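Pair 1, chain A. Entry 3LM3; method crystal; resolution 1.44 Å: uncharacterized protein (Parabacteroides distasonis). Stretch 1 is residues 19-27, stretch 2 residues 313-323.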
# COMPACT_ATOMS: atom_id res chain seq x y z
N GLY A 19 18.47 -8.29 3.91
CA GLY A 19 18.85 -8.11 5.30
C GLY A 19 18.41 -6.82 5.95
O GLY A 19 18.72 -6.59 7.14
N ASN A 20 17.69 -5.98 5.21
CA ASN A 20 17.39 -4.64 5.64
C ASN A 20 15.89 -4.45 5.90
O ASN A 20 15.04 -5.22 5.43
CB ASN A 20 17.88 -3.63 4.59
CG ASN A 20 19.35 -3.34 4.69
OD1 ASN A 20 19.87 -3.08 5.79
ND2 ASN A 20 20.04 -3.33 3.55
N ARG A 21 15.60 -3.41 6.68
CA ARG A 21 14.25 -2.98 7.05
C ARG A 21 14.01 -1.61 6.42
O ARG A 21 14.89 -0.75 6.48
CB ARG A 21 14.14 -2.89 8.57
CG ARG A 21 14.30 -4.20 9.28
CD ARG A 21 14.35 -4.01 10.78
NE ARG A 21 14.40 -5.27 11.49
CZ ARG A 21 15.49 -5.98 11.72
NH1 ARG A 21 16.67 -5.57 11.30
NH2 ARG A 21 15.38 -7.13 12.38
N PHE A 22 12.85 -1.44 5.78
CA PHE A 22 12.52 -0.24 5.04
C PHE A 22 11.15 0.27 5.42
O PHE A 22 10.22 -0.51 5.57
CB PHE A 22 12.48 -0.53 3.56
CG PHE A 22 13.79 -0.99 3.00
CD1 PHE A 22 14.72 -0.07 2.57
CD2 PHE A 22 14.12 -2.33 2.95
CE1 PHE A 22 15.95 -0.49 2.09
CE2 PHE A 22 15.37 -2.76 2.50
CZ PHE A 22 16.27 -1.82 2.04
N VAL A 23 11.05 1.60 5.53
CA VAL A 23 9.76 2.29 5.60
C VAL A 23 9.69 3.24 4.41
O VAL A 23 10.60 4.07 4.23
CB VAL A 23 9.56 3.10 6.89
CG1 VAL A 23 8.29 3.98 6.82
CG2 VAL A 23 9.53 2.19 8.12
N THR A 24 8.63 3.13 3.63
CA THR A 24 8.37 4.06 2.54
C THR A 24 7.13 4.87 2.89
O THR A 24 6.02 4.32 2.94
CB THR A 24 8.19 3.35 1.21
OG1 THR A 24 7.12 2.40 1.26
CG2 THR A 24 9.47 2.62 0.77
N LEU A 25 7.30 6.17 3.11
CA LEU A 25 6.22 7.10 3.37
C LEU A 25 5.96 7.96 2.16
O LEU A 25 6.90 8.42 1.49
CB LEU A 25 6.58 8.04 4.52
CG LEU A 25 5.63 9.21 4.79
CD1 LEU A 25 4.26 8.73 5.24
CD2 LEU A 25 6.25 10.18 5.83
N CYS A 26 4.70 8.19 1.89
CA CYS A 26 4.26 9.22 0.95
C CYS A 26 3.37 10.23 1.68
O CYS A 26 2.51 9.84 2.49
CB CYS A 26 3.47 8.62 -0.19
SG CYS A 26 2.58 9.80 -1.24
N ILE A 27 3.62 11.51 1.43
CA ILE A 27 2.73 12.60 1.85
C ILE A 27 1.98 13.09 0.62
O ILE A 27 2.63 13.45 -0.41
CB ILE A 27 3.49 13.76 2.55
CG1 ILE A 27 4.15 13.26 3.83
CG2 ILE A 27 2.52 14.92 2.86
CD1 ILE A 27 5.01 14.27 4.51
N ARG A 313 13.41 1.04 18.18
CA ARG A 313 13.31 -0.40 18.25
C ARG A 313 14.12 -1.11 17.17
O ARG A 313 14.66 -2.19 17.40
CB ARG A 313 11.84 -0.79 18.21
CG ARG A 313 11.59 -2.26 18.36
CD ARG A 313 10.15 -2.50 18.70
NE ARG A 313 9.79 -3.90 18.63
CZ ARG A 313 8.55 -4.38 18.78
NH1 ARG A 313 7.54 -3.55 19.10
NH2 ARG A 313 8.30 -5.68 18.61
N TRP A 314 14.18 -0.50 15.98
CA TRP A 314 14.85 -1.04 14.81
C TRP A 314 15.77 0.04 14.24
O TRP A 314 15.44 0.73 13.28
CB TRP A 314 13.82 -1.51 13.77
CG TRP A 314 12.88 -2.59 14.26
CD1 TRP A 314 13.15 -3.93 14.46
CD2 TRP A 314 11.50 -2.42 14.60
NE1 TRP A 314 12.03 -4.58 14.92
CE2 TRP A 314 11.00 -3.68 15.00
CE3 TRP A 314 10.62 -1.32 14.60
CZ2 TRP A 314 9.66 -3.86 15.38
CZ3 TRP A 314 9.30 -1.51 14.98
CH2 TRP A 314 8.83 -2.78 15.35
N PRO A 315 16.93 0.24 14.88
CA PRO A 315 17.74 1.42 14.59
C PRO A 315 18.33 1.52 13.20
O PRO A 315 18.63 2.64 12.76
CB PRO A 315 18.85 1.39 15.65
CG PRO A 315 18.68 0.17 16.40
CD PRO A 315 17.38 -0.46 16.09
N ASP A 316 18.44 0.39 12.50
CA ASP A 316 19.00 0.45 11.15
C ASP A 316 17.92 0.55 10.06
O ASP A 316 18.25 0.45 8.87
CB ASP A 316 19.96 -0.72 10.90
CG ASP A 316 21.22 -0.66 11.79
OD1 ASP A 316 21.69 0.46 12.14
OD2 ASP A 316 21.77 -1.74 12.11
N THR A 317 16.67 0.75 10.45
CA THR A 317 15.60 0.93 9.46
C THR A 317 15.90 2.10 8.54
O THR A 317 16.29 3.17 8.99
CB THR A 317 14.25 1.20 10.14
OG1 THR A 317 13.95 0.13 11.04
CG2 THR A 317 13.09 1.36 9.14
N HIS A 318 15.72 1.89 7.24
CA HIS A 318 15.92 2.92 6.23
C HIS A 318 14.58 3.50 5.83
O HIS A 318 13.69 2.76 5.37
CB HIS A 318 16.59 2.32 4.99
CG HIS A 318 17.92 1.72 5.28
ND1 HIS A 318 19.04 2.50 5.44
CD2 HIS A 318 18.31 0.44 5.43
CE1 HIS A 318 20.08 1.71 5.68
NE2 HIS A 318 19.67 0.45 5.69
N PHE A 319 14.42 4.81 5.99
CA PHE A 319 13.27 5.55 5.53
C PHE A 319 13.62 6.08 4.14
O PHE A 319 14.42 7.00 4.01
CB PHE A 319 12.90 6.69 6.49
CG PHE A 319 12.21 6.22 7.77
CD1 PHE A 319 12.90 5.57 8.78
CD2 PHE A 319 10.85 6.39 7.91
CE1 PHE A 319 12.21 5.15 9.95
CE2 PHE A 319 10.19 5.98 9.06
CZ PHE A 319 10.88 5.34 10.06
N VAL A 320 13.01 5.46 3.14
CA VAL A 320 13.34 5.74 1.73
C VAL A 320 12.08 6.00 0.93
O VAL A 320 10.96 5.77 1.40
CB VAL A 320 14.16 4.57 1.11
CG1 VAL A 320 15.42 4.30 1.95
CG2 VAL A 320 13.33 3.31 0.98
N THR A 321 12.26 6.50 -0.28
CA THR A 321 11.12 6.80 -1.13
C THR A 321 10.48 5.50 -1.66
O THR A 321 11.13 4.46 -1.72
CB THR A 321 11.48 7.72 -2.30
OG1 THR A 321 12.18 6.95 -3.30
CG2 THR A 321 12.33 8.90 -1.86
N PHE A 322 9.20 5.57 -2.04
CA PHE A 322 8.54 4.43 -2.69
C PHE A 322 9.34 3.97 -3.88
O PHE A 322 9.58 2.78 -4.06
CB PHE A 322 7.09 4.77 -3.08
CG PHE A 322 6.06 4.48 -2.00
CD1 PHE A 322 5.85 5.36 -0.97
CD2 PHE A 322 5.32 3.30 -2.03
CE1 PHE A 322 4.90 5.11 0.02
CE2 PHE A 322 4.37 3.04 -1.04
CZ PHE A 322 4.17 3.94 -0.01
N GLY A 323 9.74 4.91 -4.75
CA GLY A 323 10.47 4.57 -5.94
C GLY A 323 11.81 3.91 -5.64
O GLY A 323 12.22 2.95 -6.31
O HOH W 1 17.98 -2.06 7.71
O HOH W 2 21.68 -1.06 7.06

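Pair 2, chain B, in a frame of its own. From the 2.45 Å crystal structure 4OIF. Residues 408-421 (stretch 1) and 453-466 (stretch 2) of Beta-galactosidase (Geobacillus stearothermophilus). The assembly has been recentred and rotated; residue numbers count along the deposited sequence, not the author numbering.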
# COMPACT_ATOMS: atom_id res chain seq x y z
N ASN B 408 20.90 -15.23 39.12
CA ASN B 408 20.29 -13.96 38.77
C ASN B 408 21.33 -12.90 38.42
O ASN B 408 22.52 -13.22 38.27
CB ASN B 408 19.40 -13.48 39.91
CG ASN B 408 18.22 -14.42 40.16
OD1 ASN B 408 17.25 -14.44 39.38
ND2 ASN B 408 18.29 -15.19 41.24
N ARG B 409 20.90 -11.66 38.26
CA ARG B 409 21.81 -10.60 37.83
C ARG B 409 21.25 -9.22 38.12
O ARG B 409 20.77 -8.53 37.21
CB ARG B 409 22.14 -10.72 36.35
CG ARG B 409 20.98 -11.18 35.46
CD ARG B 409 21.32 -10.93 34.01
NE ARG B 409 21.36 -9.50 33.74
CZ ARG B 409 22.04 -8.94 32.74
NH1 ARG B 409 22.74 -9.70 31.92
NH2 ARG B 409 22.01 -7.63 32.57
N PRO B 410 21.33 -8.80 39.38
CA PRO B 410 20.73 -7.55 39.84
C PRO B 410 21.34 -6.36 39.12
O PRO B 410 22.54 -6.33 38.85
CB PRO B 410 21.05 -7.52 41.34
CG PRO B 410 21.37 -8.94 41.70
CD PRO B 410 22.06 -9.48 40.47
N ALA B 411 20.50 -5.39 38.80
CA ALA B 411 20.96 -4.20 38.11
C ALA B 411 20.69 -2.98 38.97
O ALA B 411 19.73 -2.95 39.74
CB ALA B 411 20.26 -4.07 36.74
N GLU B 412 21.55 -1.97 38.85
CA GLU B 412 21.34 -0.70 39.55
C GLU B 412 20.66 0.32 38.65
O GLU B 412 20.39 1.45 39.08
CB GLU B 412 22.67 -0.14 40.02
CG GLU B 412 23.44 -1.08 40.90
CD GLU B 412 24.74 -0.50 41.33
OE1 GLU B 412 25.62 -0.33 40.46
OE2 GLU B 412 24.88 -0.19 42.53
N VAL B 413 20.40 -0.09 37.41
CA VAL B 413 19.80 0.79 36.42
C VAL B 413 18.54 0.15 35.87
O VAL B 413 18.53 -1.03 35.49
CB VAL B 413 20.77 1.11 35.26
CG1 VAL B 413 20.14 2.10 34.31
CG2 VAL B 413 22.07 1.67 35.80
N ALA B 414 17.48 0.95 35.83
CA ALA B 414 16.21 0.49 35.32
C ALA B 414 15.73 1.41 34.21
O ALA B 414 15.89 2.62 34.29
CB ALA B 414 15.19 0.41 36.44
N ILE B 415 15.16 0.82 33.16
CA ILE B 415 14.41 1.56 32.14
C ILE B 415 12.92 1.20 32.23
O ILE B 415 12.54 0.04 32.13
CB ILE B 415 14.94 1.26 30.73
CG1 ILE B 415 16.40 1.70 30.60
CG2 ILE B 415 14.05 1.93 29.67
CD1 ILE B 415 16.99 1.48 29.21
N LEU B 416 12.07 2.19 32.44
CA LEU B 416 10.65 1.94 32.62
C LEU B 416 9.93 1.91 31.26
O LEU B 416 10.04 2.84 30.46
CB LEU B 416 10.05 3.01 33.54
CG LEU B 416 8.54 3.03 33.78
CD1 LEU B 416 8.07 1.75 34.42
CD2 LEU B 416 8.17 4.23 34.66
N TYR B 417 9.23 0.81 31.03
CA TYR B 417 8.43 0.60 29.84
C TYR B 417 6.98 0.34 30.26
O TYR B 417 6.74 -0.28 31.30
CB TYR B 417 8.97 -0.57 29.04
CG TYR B 417 8.09 -0.99 27.89
CD1 TYR B 417 8.03 -0.23 26.73
CD2 TYR B 417 7.33 -2.16 27.95
CE1 TYR B 417 7.24 -0.62 25.65
CE2 TYR B 417 6.53 -2.55 26.88
CZ TYR B 417 6.50 -1.77 25.73
OH TYR B 417 5.71 -2.11 24.65
N ASP B 418 6.02 0.82 29.47
CA ASP B 418 4.61 0.61 29.78
C ASP B 418 3.81 0.30 28.51
O ASP B 418 3.80 1.08 27.55
CB ASP B 418 4.04 1.85 30.49
CG ASP B 418 2.66 1.62 31.07
OD1 ASP B 418 2.56 1.00 32.14
OD2 ASP B 418 1.68 2.07 30.46
N TRP B 419 3.16 -0.87 28.51
CA TRP B 419 2.38 -1.36 27.37
C TRP B 419 1.20 -0.45 27.06
O TRP B 419 0.93 -0.14 25.90
CB TRP B 419 1.87 -2.79 27.64
CG TRP B 419 2.73 -3.91 27.06
CD1 TRP B 419 2.60 -4.49 25.83
CD2 TRP B 419 3.83 -4.59 27.70
NE1 TRP B 419 3.54 -5.47 25.66
CE2 TRP B 419 4.31 -5.56 26.79
CE3 TRP B 419 4.45 -4.47 28.95
CZ2 TRP B 419 5.39 -6.40 27.09
CZ3 TRP B 419 5.53 -5.31 29.25
CH2 TRP B 419 5.99 -6.26 28.32
N GLU B 420 0.49 -0.04 28.10
CA GLU B 420 -0.66 0.81 27.89
C GLU B 420 -0.22 2.16 27.32
O GLU B 420 -0.87 2.71 26.44
CB GLU B 420 -1.46 0.95 29.20
CG GLU B 420 -2.25 -0.34 29.53
CD GLU B 420 -2.99 -0.30 30.88
OE1 GLU B 420 -2.76 0.60 31.70
OE2 GLU B 420 -3.82 -1.21 31.10
N ASN B 421 0.91 2.67 27.80
CA ASN B 421 1.50 3.88 27.24
C ASN B 421 1.84 3.72 25.75
O ASN B 421 1.60 4.61 24.95
CB ASN B 421 2.76 4.27 28.02
CG ASN B 421 3.42 5.51 27.47
OD1 ASN B 421 2.81 6.58 27.41
ND2 ASN B 421 4.68 5.39 27.09
N ASP B 453 28.53 -2.19 29.27
CA ASP B 453 28.37 -3.48 29.94
C ASP B 453 27.79 -3.27 31.33
O ASP B 453 28.08 -4.02 32.27
CB ASP B 453 29.71 -4.22 30.00
CG ASP B 453 30.37 -4.30 28.64
OD1 ASP B 453 29.66 -4.58 27.65
OD2 ASP B 453 31.59 -4.06 28.54
N ILE B 454 26.98 -2.24 31.46
CA ILE B 454 26.32 -1.97 32.72
C ILE B 454 24.97 -2.68 32.77
O ILE B 454 24.14 -2.51 31.88
CB ILE B 454 26.14 -0.47 32.93
CG1 ILE B 454 27.52 0.17 33.06
CG2 ILE B 454 25.28 -0.20 34.14
CD1 ILE B 454 27.50 1.57 33.56
N PRO B 455 24.77 -3.52 33.79
CA PRO B 455 23.55 -4.33 33.84
C PRO B 455 22.33 -3.42 33.88
O PRO B 455 22.36 -2.39 34.54
CB PRO B 455 23.70 -5.13 35.14
CG PRO B 455 25.16 -5.10 35.45
CD PRO B 455 25.64 -3.76 34.95
N VAL B 456 21.29 -3.79 33.15
CA VAL B 456 20.06 -3.01 33.12
C VAL B 456 18.85 -3.93 33.25
O VAL B 456 18.78 -4.98 32.61
CB VAL B 456 19.94 -2.17 31.82
CG1 VAL B 456 18.58 -1.48 31.75
CG2 VAL B 456 21.05 -1.15 31.76
N ASP B 457 17.92 -3.54 34.12
CA ASP B 457 16.59 -4.12 34.13
C ASP B 457 15.68 -3.23 33.30
O ASP B 457 15.69 -2.01 33.47
CB ASP B 457 16.04 -4.23 35.56
CG ASP B 457 16.57 -5.44 36.31
OD1 ASP B 457 17.45 -6.17 35.80
OD2 ASP B 457 16.10 -5.67 37.44
N VAL B 458 14.90 -3.82 32.40
CA VAL B 458 13.83 -3.06 31.75
C VAL B 458 12.54 -3.44 32.44
O VAL B 458 12.03 -4.53 32.25
CB VAL B 458 13.76 -3.32 30.24
CG1 VAL B 458 12.61 -2.54 29.62
CG2 VAL B 458 15.07 -2.94 29.58
N ILE B 459 12.02 -2.52 33.24
CA ILE B 459 10.91 -2.80 34.15
C ILE B 459 9.59 -2.18 33.72
O ILE B 459 9.52 -1.42 32.75
CB ILE B 459 11.21 -2.28 35.57
CG1 ILE B 459 11.29 -0.75 35.55
CG2 ILE B 459 12.48 -2.95 36.13
CD1 ILE B 459 11.52 -0.13 36.89
N THR B 460 8.54 -2.52 34.47
CA THR B 460 7.22 -1.97 34.29
C THR B 460 6.82 -1.26 35.57
O THR B 460 7.54 -1.35 36.57
CB THR B 460 6.20 -3.05 33.96
OG1 THR B 460 5.98 -3.87 35.11
CG2 THR B 460 6.70 -3.90 32.83
N LYS B 461 5.69 -0.55 35.56
CA LYS B 461 5.23 0.15 36.75
C LYS B 461 4.84 -0.84 37.85
O LYS B 461 4.67 -0.45 38.99
CB LYS B 461 4.07 1.08 36.42
CG LYS B 461 2.82 0.39 35.90
CD LYS B 461 1.80 1.42 35.46
CE LYS B 461 0.47 0.79 35.13
NZ LYS B 461 0.57 -0.03 33.90
N GLU B 462 4.72 -2.12 37.49
CA GLU B 462 4.50 -3.19 38.46
C GLU B 462 5.76 -3.56 39.27
O GLU B 462 5.80 -4.61 39.90
CB GLU B 462 3.98 -4.46 37.75
CG GLU B 462 2.85 -4.25 36.75
CD GLU B 462 1.56 -3.80 37.41
OE1 GLU B 462 1.25 -4.25 38.54
OE2 GLU B 462 0.85 -2.97 36.78
N HIS B 463 6.79 -2.72 39.22
CA HIS B 463 8.06 -3.03 39.88
C HIS B 463 8.40 -2.06 40.98
O HIS B 463 7.95 -0.92 41.00
CB HIS B 463 9.22 -3.02 38.87
CG HIS B 463 9.36 -4.28 38.09
ND1 HIS B 463 8.50 -4.62 37.06
CD2 HIS B 463 10.26 -5.29 38.16
CE1 HIS B 463 8.86 -5.78 36.55
NE2 HIS B 463 9.93 -6.21 37.20
N ASP B 464 9.24 -2.53 41.89
CA ASP B 464 9.79 -1.71 42.95
C ASP B 464 10.82 -0.73 42.39
O ASP B 464 11.91 -1.14 42.01
CB ASP B 464 10.42 -2.61 44.00
CG ASP B 464 10.78 -1.88 45.27
OD1 ASP B 464 10.92 -0.64 45.25
OD2 ASP B 464 10.93 -2.58 46.30
N PHE B 465 10.48 0.55 42.34
CA PHE B 465 11.41 1.56 41.84
C PHE B 465 12.61 1.73 42.76
O PHE B 465 13.74 1.99 42.31
CB PHE B 465 10.71 2.91 41.69
CG PHE B 465 9.64 2.94 40.65
CD1 PHE B 465 9.58 1.97 39.66
CD2 PHE B 465 8.69 3.95 40.66
CE1 PHE B 465 8.59 2.00 38.71
CE2 PHE B 465 7.69 3.98 39.70
CZ PHE B 465 7.65 3.01 38.72
N SER B 466 12.37 1.58 44.06
CA SER B 466 13.35 1.94 45.08
C SER B 466 14.61 1.08 45.05
O SER B 466 15.60 1.41 45.68
CB SER B 466 12.70 1.84 46.45
OG SER B 466 12.30 0.50 46.68
O HOH W 3 21.84 -5.50 30.74
O HOH W 4 20.41 -7.13 35.06
O HOH W 5 17.94 -6.05 39.38
O HOH W 6 23.37 -2.03 37.17
O HOH W 7 4.56 -0.36 33.02
O HOH W 8 -0.28 2.28 32.46

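Two short parallel strands, joined by a ladder of backbone hydrogen bonds, can be dressed with very different side chains, and pairs 1 and 2 make a clear worked example. Over 14 central residues their backbones superpose with an RMSD of 0.9 Å. In each, two strands run side by side in the same direction, with N-to-C directions 31° apart in pair 1 and 26° in pair 2.

The ladder is what the backbone fixes. In pair 1, His A318 N donates to Arg A21 O (2.9 Å), Val A23 N to His A318 O (2.9 Å), and Val A320 N to Val A23 O (3.0 Å). The matching positions in pair 2 repeat these bonds: Asp B457 N to Val B413 O (2.9 Å), Ile B415 N to Asp B457 O (2.9 Å), and Ile B459 N to Ile B415 O (2.8 Å). Val A23 and His A318 in pair 1, and the matching Ile B415 and Asp B457 in pair 2, thus use both N and O across the gap, the pattern expected of parallel strands. In pair 2 Ile B459 does the same, because a further rung runs from Tyr B417 N to Ile B459 O (2.8 Å). At the matching Leu A25, N lies 4.1 Å from Val A320 O, and no such bond forms.

Because the backbone alternates, matched side chains fall on matched faces. Phe A22 and His A318 share one face, their rings oblique with centroids 5.7 Å apart, and Phe A22 CD1 also reaches Val A320 CG2 at 4.0 Å. The counterparts of these three are Ala B414, Asp B457 and Ile B459. With only a methyl at Ala B414, contact comes from the long isoleucine, whose CD1 lies 3.7 Å from Ala B414 CB. On the other face, Val A23 lies over the Phe A319 ring, its CB 3.9 Å from the centroid. The matched pair, Ile B415 and Val B458, is wholly aliphatic, and Ile B415 also packs CG1 against Val B456 CG1 at 4.0 Å.

Water serves the polar ends differently. In pair 1 one water accepts from Arg A21 N and donates to Asn A20 OD1 and Asp A316 O. In pair 2 a water accepts from Glu B412 N and donates to Pro B455 O, the carbonyl matched to that of Asp A316. Both link the strands at their entrance, although the backbone donor differs by one position.

The sharpest divergence comes at the exit. Phe A322 presents a ring face to Thr A24, whose CB is 3.9 Å from the centroid, while its CE1 touches Cys A26 CB at 3.8 Å. Lys B461 and Asp B418 match Phe A322 and Cys A26, and here the contact is a salt bridge, Lys B461 NZ to Asp B418 OD1 at 2.8 Å. Leu B416, at the position of Thr A24, packs its CD1 against Lys B461 N at 3.5 Å. One backbone frame thus accommodates either an aromatic plug or an ion pair.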